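34L protein (Yaba-like disease virus, PDB 1SFU) binds left-handed Z-DNA through its N-terminal Zalpha domain and, as a poxvirus E3 homologue, probably suppresses host antiviral responses triggered by double-stranded RNA. Local coordinates at residues I13-K18 with Q49-L53; L24-T30 with P67-K71. All blocks are in the same frame, centred on the assembly; numbering follows the deposited sequence.

Contact 1: residues I13-K18 with Q49-L53. With nucleotides of chain A.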
loop_
_atom_site.group_PDB
_atom_site.type_symbol
_atom_site.label_atom_id
_atom_site.label_comp_id
_atom_site.label_asym_id
_atom_site.label_seq_id
_atom_site.Cartn_x
_atom_site.Cartn_y
_atom_site.Cartn_z
ATOM N N ILE C 13 11.432 -14.187 10.708
ATOM C CA ILE C 13 11.804 -12.899 10.137
ATOM C C ILE C 13 11.656 -11.886 11.263
ATOM O O ILE C 13 12.546 -11.072 11.514
ATOM C CB ILE C 13 10.863 -12.509 8.986
ATOM C CG1 ILE C 13 10.558 -13.740 8.125
ATOM C CG2 ILE C 13 11.510 -11.416 8.146
ATOM C CD1 ILE C 13 9.449 -13.526 7.110
ATOM N N PHE C 14 10.517 -11.957 11.942
ATOM C CA PHE C 14 10.231 -11.082 13.068
ATOM C C PHE C 14 11.392 -11.162 14.061
ATOM O O PHE C 14 11.906 -10.144 14.514
ATOM C CB PHE C 14 8.938 -11.533 13.746
ATOM C CG PHE C 14 8.576 -10.735 14.965
ATOM C CD1 PHE C 14 7.870 -9.539 14.851
ATOM C CD2 PHE C 14 8.946 -11.176 16.235
ATOM C CE1 PHE C 14 7.536 -8.795 15.985
ATOM C CE2 PHE C 14 8.619 -10.442 17.367
ATOM C CZ PHE C 14 7.911 -9.248 17.241
ATOM N N SER C 15 11.806 -12.383 14.392
ATOM C CA SER C 15 12.903 -12.584 15.332
ATOM C C SER C 15 14.220 -12.001 14.818
ATOM O O SER C 15 14.979 -11.406 15.578
ATOM C CB SER C 15 13.073 -14.079 15.630
ATOM O OG SER C 15 11.872 -14.628 16.155
ATOM N N LEU C 16 14.498 -12.175 13.530
ATOM C CA LEU C 16 15.734 -11.642 12.971
ATOM C C LEU C 16 15.737 -10.117 13.037
ATOM O O LEU C 16 16.751 -9.503 13.368
ATOM C CB LEU C 16 15.905 -12.081 11.515
ATOM C CG LEU C 16 16.145 -13.564 11.237
ATOM C CD1 LEU C 16 16.033 -13.826 9.739
ATOM C CD2 LEU C 16 17.519 -13.963 11.765
ATOM N N VAL C 17 14.599 -9.506 12.721
ATOM C CA VAL C 17 14.511 -8.049 12.745
ATOM C C VAL C 17 14.616 -7.497 14.165
ATOM O O VAL C 17 15.303 -6.501 14.405
ATOM C CB VAL C 17 13.185 -7.553 12.114
ATOM C CG1 VAL C 17 13.140 -6.031 12.124
ATOM C CG2 VAL C 17 13.058 -8.072 10.701
ATOM N N LYS C 18 13.928 -8.136 15.106
ATOM C CA LYS C 18 13.966 -7.674 16.488
ATOM C C LYS C 18 15.396 -7.717 17.020
ATOM O O LYS C 18 15.869 -6.770 17.657
ATOM C CB LYS C 18 13.045 -8.530 17.362
ATOM C CG LYS C 18 12.994 -8.093 18.827
ATOM C CD LYS C 18 11.895 -8.838 19.576
ATOM C CE LYS C 18 11.913 -8.526 21.066
ATOM N NZ LYS C 18 10.823 -9.263 21.784
ATOM N N GLN C 49 7.279 -6.790 9.522
ATOM C CA GLN C 49 7.730 -7.048 10.884
ATOM C C GLN C 49 8.039 -5.770 11.671
ATOM O O GLN C 49 7.730 -5.676 12.862
ATOM C CB GLN C 49 8.956 -7.962 10.867
ATOM C CG GLN C 49 8.689 -9.310 10.209
ATOM C CD GLN C 49 7.336 -9.894 10.604
ATOM O OE1 GLN C 49 7.015 -10.014 11.786
ATOM N NE2 GLN C 49 6.536 -10.259 9.608
ATOM N N LEU C 50 8.642 -4.788 11.007
ATOM C CA LEU C 50 8.971 -3.530 11.663
ATOM C C LEU C 50 7.737 -2.852 12.244
ATOM O O LEU C 50 7.771 -2.367 13.371
ATOM C CB LEU C 50 9.667 -2.580 10.689
ATOM C CG LEU C 50 11.148 -2.837 10.424
ATOM C CD1 LEU C 50 11.631 -1.921 9.307
ATOM C CD2 LEU C 50 11.949 -2.594 11.694
ATOM N N TYR C 51 6.644 -2.820 11.488
ATOM C CA TYR C 51 5.435 -2.188 12.002
ATOM C C TYR C 51 4.786 -3.014 13.108
ATOM O O TYR C 51 4.178 -2.460 14.015
ATOM C CB TYR C 51 4.442 -1.899 10.868
ATOM C CG TYR C 51 4.881 -0.725 10.020
ATOM C CD1 TYR C 51 5.595 -0.911 8.835
ATOM C CD2 TYR C 51 4.636 0.577 10.441
ATOM C CE1 TYR C 51 6.058 0.189 8.090
ATOM C CE2 TYR C 51 5.090 1.677 9.716
ATOM C CZ TYR C 51 5.798 1.482 8.545
ATOM O OH TYR C 51 6.254 2.585 7.851
ATOM N N LYS C 52 4.923 -4.334 13.038
ATOM C CA LYS C 52 4.372 -5.205 14.079
ATOM C C LYS C 52 5.204 -4.985 15.346
ATOM O O LYS C 52 4.681 -4.928 16.459
ATOM C CB LYS C 52 4.458 -6.676 13.657
ATOM C CG LYS C 52 3.523 -7.087 12.523
ATOM C CD LYS C 52 3.874 -8.493 12.014
ATOM C CE LYS C 52 2.964 -8.962 10.885
ATOM N NZ LYS C 52 1.587 -9.270 11.364
ATOM N N LEU C 53 6.509 -4.843 15.160
ATOM C CA LEU C 53 7.419 -4.628 16.267
ATOM C C LEU C 53 7.152 -3.277 16.935
ATOM O O LEU C 53 7.316 -3.133 18.149
ATOM C CB LEU C 53 8.857 -4.699 15.762
ATOM C CG LEU C 53 9.981 -4.800 16.788
ATOM C CD1 LEU C 53 9.826 -6.072 17.628
ATOM C CD2 LEU C 53 11.312 -4.812 16.044
ATOM P P DG A 5 5.817 -2.602 1.924
ATOM O OP1 DG A 5 7.222 -2.164 2.078
ATOM O OP2 DG A 5 5.486 -3.723 1.006
ATOM O "O5'" DG A 5 5.273 -2.970 3.372
ATOM C "C5'" DG A 5 3.903 -3.312 3.548
ATOM C "C4'" DG A 5 3.581 -3.488 5.014
ATOM O "O4'" DG A 5 3.865 -2.255 5.710
ATOM C "C3'" DG A 5 2.109 -3.779 5.272
ATOM O "O3'" DG A 5 1.964 -5.179 5.527
ATOM C "C2'" DG A 5 1.846 -3.103 6.608
ATOM C "C1'" DG A 5 2.895 -2.005 6.709
ATOM N N9 DG A 5 2.406 -0.643 6.513
ATOM C C8 DG A 5 2.585 0.417 7.368
ATOM N N7 DG A 5 2.085 1.534 6.914
ATOM C C5 DG A 5 1.530 1.193 5.688
ATOM C C6 DG A 5 0.859 2.002 4.731
ATOM O O6 DG A 5 0.631 3.221 4.777
ATOM N N1 DG A 5 0.448 1.255 3.627
ATOM C C2 DG A 5 0.669 -0.091 3.460
ATOM N N2 DG A 5 0.201 -0.624 2.317
ATOM N N3 DG A 5 1.304 -0.854 4.343
ATOM C C4 DG A 5 1.703 -0.150 5.427
ATOM P P DC A 4 7.179 2.518 4.222
ATOM O OP1 DC A 4 7.525 2.208 5.635
ATOM O OP2 DC A 4 7.984 1.933 3.131
ATOM O "O5'" DC A 4 5.647 2.177 3.948
ATOM C "C5'" DC A 4 5.062 0.970 4.416
ATOM C "C4'" DC A 4 4.367 0.254 3.280
ATOM O "O4'" DC A 4 3.262 1.056 2.785
ATOM C "C3'" DC A 4 5.256 -0.042 2.069
ATOM O "O3'" DC A 4 4.935 -1.327 1.520
ATOM C "C2'" DC A 4 4.850 1.024 1.069
ATOM C "C1'" DC A 4 3.371 1.179 1.370
ATOM N N1 DC A 4 2.828 2.487 0.980
ATOM C C2 DC A 4 2.109 2.581 -0.206
ATOM O O2 DC A 4 1.950 1.559 -0.881
ATOM N N3 DC A 4 1.607 3.782 -0.590
ATOM C C4 DC A 4 1.809 4.861 0.170
ATOM N N4 DC A 4 1.301 6.036 -0.249
ATOM C C5 DC A 4 2.539 4.793 1.393
ATOM C C6 DC A 4 3.026 3.595 1.757
#

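Contact 2: residues L24-T30 with P67-K71. With nucleotides of chain A.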
loop_
_atom_site.group_PDB
_atom_site.type_symbol
_atom_site.label_atom_id
_atom_site.label_comp_id
_atom_site.label_asym_id
_atom_site.label_seq_id
_atom_site.Cartn_x
_atom_site.Cartn_y
_atom_site.Cartn_z
ATOM N N LEU C 24 21.075 -2.042 18.070
ATOM C CA LEU C 24 21.361 -0.637 17.785
ATOM C C LEU C 24 21.628 0.156 19.056
ATOM O O LEU C 24 21.141 -0.192 20.131
ATOM C CB LEU C 24 20.178 0.022 17.065
ATOM C CG LEU C 24 19.710 -0.480 15.698
ATOM C CD1 LEU C 24 18.337 0.099 15.400
ATOM C CD2 LEU C 24 20.700 -0.084 14.627
ATOM N N ASN C 25 22.409 1.222 18.930
ATOM C CA ASN C 25 22.671 2.081 20.070
ATOM C C ASN C 25 21.462 3.000 20.128
ATOM O O ASN C 25 20.913 3.378 19.091
ATOM C CB ASN C 25 23.938 2.906 19.857
ATOM C CG ASN C 25 25.175 2.045 19.732
ATOM O OD1 ASN C 25 25.403 1.148 20.542
ATOM N ND2 ASN C 25 25.986 2.318 18.718
ATOM N N THR C 26 21.041 3.352 21.333
ATOM C CA THR C 26 19.883 4.218 21.512
ATOM C C THR C 26 19.908 5.399 20.551
ATOM O O THR C 26 18.876 5.803 20.012
ATOM C CB THR C 26 19.824 4.761 22.959
ATOM O OG1 THR C 26 19.601 3.676 23.867
ATOM C CG2 THR C 26 18.708 5.782 23.105
ATOM N N ASN C 27 21.099 5.935 20.328
ATOM C CA ASN C 27 21.267 7.096 19.468
ATOM C C ASN C 27 21.268 6.813 17.969
ATOM O O ASN C 27 21.168 7.737 17.166
ATOM C CB ASN C 27 22.559 7.821 19.854
ATOM C CG ASN C 27 22.722 9.137 19.132
ATOM O OD1 ASN C 27 21.789 9.943 19.068
ATOM N ND2 ASN C 27 23.911 9.373 18.591
ATOM N N ASP C 28 21.363 5.547 17.587
ATOM C CA ASP C 28 21.405 5.200 16.175
ATOM C C ASP C 28 20.047 4.773 15.627
ATOM O O ASP C 28 19.115 4.525 16.385
ATOM C CB ASP C 28 22.438 4.095 15.952
ATOM C CG ASP C 28 22.748 3.880 14.484
ATOM O OD1 ASP C 28 22.782 4.884 13.737
ATOM O OD2 ASP C 28 22.968 2.717 14.077
ATOM N N TYR C 29 19.939 4.710 14.303
ATOM C CA TYR C 29 18.698 4.297 13.648
ATOM C C TYR C 29 19.018 3.533 12.378
ATOM O O TYR C 29 20.145 3.581 11.886
ATOM C CB TYR C 29 17.819 5.515 13.318
ATOM C CG TYR C 29 18.414 6.509 12.334
ATOM C CD1 TYR C 29 18.368 6.278 10.954
ATOM C CD2 TYR C 29 19.012 7.689 12.783
ATOM C CE1 TYR C 29 18.902 7.203 10.048
ATOM C CE2 TYR C 29 19.550 8.616 11.885
ATOM C CZ TYR C 29 19.490 8.366 10.524
ATOM O OH TYR C 29 20.009 9.283 9.644
ATOM N N THR C 30 18.036 2.813 11.856
ATOM C CA THR C 30 18.244 2.064 10.622
ATOM C C THR C 30 17.018 2.243 9.730
ATOM O O THR C 30 16.100 2.985 10.086
ATOM C CB THR C 30 18.507 0.553 10.913
ATOM O OG1 THR C 30 18.936 -0.100 9.712
ATOM C CG2 THR C 30 17.263 -0.127 11.432
ATOM N N PRO C 67 11.121 6.061 6.118
ATOM C CA PRO C 67 11.047 6.050 7.584
ATOM C C PRO C 67 12.315 5.524 8.247
ATOM O O PRO C 67 12.959 4.604 7.746
ATOM C CB PRO C 67 9.846 5.150 7.862
ATOM C CG PRO C 67 8.960 5.394 6.645
ATOM C CD PRO C 67 9.964 5.370 5.520
ATOM N N LYS C 68 12.673 6.129 9.375
ATOM C CA LYS C 68 13.840 5.713 10.142
ATOM C C LYS C 68 13.324 4.934 11.347
ATOM O O LYS C 68 12.297 5.282 11.929
ATOM C CB LYS C 68 14.639 6.940 10.587
ATOM C CG LYS C 68 15.262 7.689 9.415
ATOM C CD LYS C 68 15.795 9.069 9.802
ATOM C CE LYS C 68 16.340 9.793 8.569
ATOM N NZ LYS C 68 16.597 11.247 8.770
ATOM N N TRP C 69 14.025 3.871 11.711
ATOM C CA TRP C 69 13.603 3.043 12.826
ATOM C C TRP C 69 14.608 3.044 13.976
ATOM O O TRP C 69 15.785 2.700 13.791
ATOM C CB TRP C 69 13.351 1.618 12.323
ATOM C CG TRP C 69 12.272 1.562 11.278
ATOM C CD1 TRP C 69 12.400 1.842 9.947
ATOM C CD2 TRP C 69 10.886 1.257 11.492
ATOM N NE1 TRP C 69 11.178 1.731 9.317
ATOM C CE2 TRP C 69 10.233 1.375 10.244
ATOM C CE3 TRP C 69 10.134 0.896 12.617
ATOM C CZ2 TRP C 69 8.858 1.147 10.090
ATOM C CZ3 TRP C 69 8.765 0.666 12.466
ATOM C CH2 TRP C 69 8.144 0.793 11.211
ATOM N N PHE C 70 14.122 3.444 15.153
ATOM C CA PHE C 70 14.927 3.524 16.376
ATOM C C PHE C 70 14.531 2.456 17.392
ATOM O O PHE C 70 13.363 2.063 17.476
ATOM C CB PHE C 70 14.736 4.878 17.079
ATOM C CG PHE C 70 15.171 6.064 16.277
ATOM C CD1 PHE C 70 14.420 6.506 15.190
ATOM C CD2 PHE C 70 16.323 6.768 16.627
ATOM C CE1 PHE C 70 14.807 7.633 14.463
ATOM C CE2 PHE C 70 16.719 7.898 15.902
ATOM C CZ PHE C 70 15.957 8.328 14.820
ATOM N N LYS C 71 15.503 2.003 18.175
ATOM C CA LYS C 71 15.231 1.032 19.225
ATOM C C LYS C 71 14.548 1.836 20.331
ATOM O O LYS C 71 14.915 2.981 20.569
ATOM C CB LYS C 71 16.537 0.440 19.760
ATOM C CG LYS C 71 16.349 -0.454 20.975
ATOM C CD LYS C 71 17.668 -1.046 21.470
ATOM C CE LYS C 71 18.645 0.039 21.899
ATOM N NZ LYS C 71 19.905 -0.538 22.449
ATOM P P DG A 3 10.886 4.664 -0.518
ATOM O OP1 DG A 3 12.044 5.572 -0.713
ATOM O OP2 DG A 3 11.104 3.221 -0.289
ATOM O "O5'" DG A 3 10.005 5.281 0.656
ATOM C "C5'" DG A 3 8.949 4.524 1.232
ATOM C "C4'" DG A 3 8.220 5.341 2.270
ATOM O "O4'" DG A 3 7.811 6.588 1.680
ATOM C "C3'" DG A 3 6.944 4.676 2.760
ATOM O "O3'" DG A 3 7.231 4.110 4.043
ATOM C "C2'" DG A 3 6.009 5.845 3.023
ATOM C "C1'" DG A 3 6.537 6.980 2.154
ATOM N N9 DG A 3 5.731 7.343 0.989
ATOM C C8 DG A 3 5.220 8.589 0.711
ATOM N N7 DG A 3 4.563 8.636 -0.416
ATOM C C5 DG A 3 4.640 7.343 -0.915
ATOM C C6 DG A 3 4.118 6.796 -2.115
ATOM O O6 DG A 3 3.467 7.369 -2.997
ATOM N N1 DG A 3 4.423 5.443 -2.238
ATOM C C2 DG A 3 5.139 4.714 -1.324
ATOM N N2 DG A 3 5.322 3.417 -1.620
ATOM N N3 DG A 3 5.636 5.215 -0.196
ATOM C C4 DG A 3 5.348 6.526 -0.058
HETATM O O HOH W 1 18.122 3.033 18.267
#

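Contact 1: residues I13-K18 with Q49-L53
Two helical segments, I13-K18 and Q49-L53, cross at -70° with their axes 9.7 Å apart, and side-chain packing holds them together. F14 and Q49 bring the backbones closest, CA to CA 5.2 Å. Here the Q49 side chain is folded: with chi1 and chi2 both m, its OE1 comes 3.1 Å from F14 CB, at the edge of the F14 ring. The F14 side chain, chi1 t, reaches along the partner helix instead of straight at it, and its CZ lies 3.7 Å from L53 CD1. L53 adopts the t,p rotamer, which spreads its two methyls toward helix 11-22: CD1 also sits 3.9 Å from K18 CG, while CD2 comes within 3.9 Å of K18 CA. Deeper in, V17 CG1 meets L50 CD2 at 3.7 Å. K18 is extended, all four chi angles t, and carries its amine away from the interface. Y51 belongs to a different surface: its OH donates a 2.6 Å hydrogen bond to OP1 of DC4 of chain A, and one face of its ring lies over C8 of DG5 of chain A. Helix 43-55 is thus the DNA-facing helix, backed by helix 11-22, with L50 touching helix 32-38 and L53 touching strand 59-62.

Contact 2: residues L24-T30 with P67-K71
A lysine amine reaches back to a backbone carbonyl here: K71 NZ donates a 2.6 Å hydrogen bond to L24 O. The side chain runs straight through chi1 and chi2 (both t), then bends at chi3 (p) to pass beside the backbone of N25 and T26. Close by, water 1 joins the same two segments: it accepts from K71 N at 2.8 Å and lies 2.9 Å from N25 O and 2.6 Å from D28 O, carbonyls that compete for its protons. It fills the gap where L24-T30 swings away from strand 68-71 in a type I turn from N25 to D28, closed by D28 N to N25 O at 2.7 Å.

Beyond the turn the two segments come together as antiparallel strands. T30 and W69 are a hydrogen-bonded pair, T30 N to W69 O 3.0 Å and W69 N to T30 O 2.8 Å. On the face bearing Y29 and F70, Y29 CB stands over the F70 ring, 3.6 Å from its centroid, a CH-pi contact; K68 CD makes another over the Y29 ring, 3.9 Å from its centroid. W69 turns to the other face, where its ring meets Y51 edge-to-face and touches helix 43-55. P67 approaches the DNA, its CD 3.4 Å from O3' of DG3 of chain A.

A short strand after the first helix, pairing with the last strand of a C-terminal hairpin (59-62 and 68-71), marks the winged helix-turn-helix fold of Zalpha domains, in which the wing joins the recognition helix in gripping Z-DNA.

How the contacts relate
Contact 1 is buried near the centre of the domain and joins two helices through side-chain packing, largely apolar but including the amide of Q49. Contact 2 lies at the surface, its centre about 14 Å from that of contact 1, and relies on backbone hydrogen bonds, a lysine-to-carbonyl bond, a bridging water and CH-pi contacts. They share no helix or strand, yet their segments alternate along the chain, helix 11-22 leading into strand 29-30. The two touch where W69 meets helix 43-55, W69 CZ3 lying 3.3 Å from L50 O and W69 CZ2 3.4 Å from Y51 CZ. Each also supplies a residue to the DNA surface, Y51 from contact 1 and P67 from contact 2.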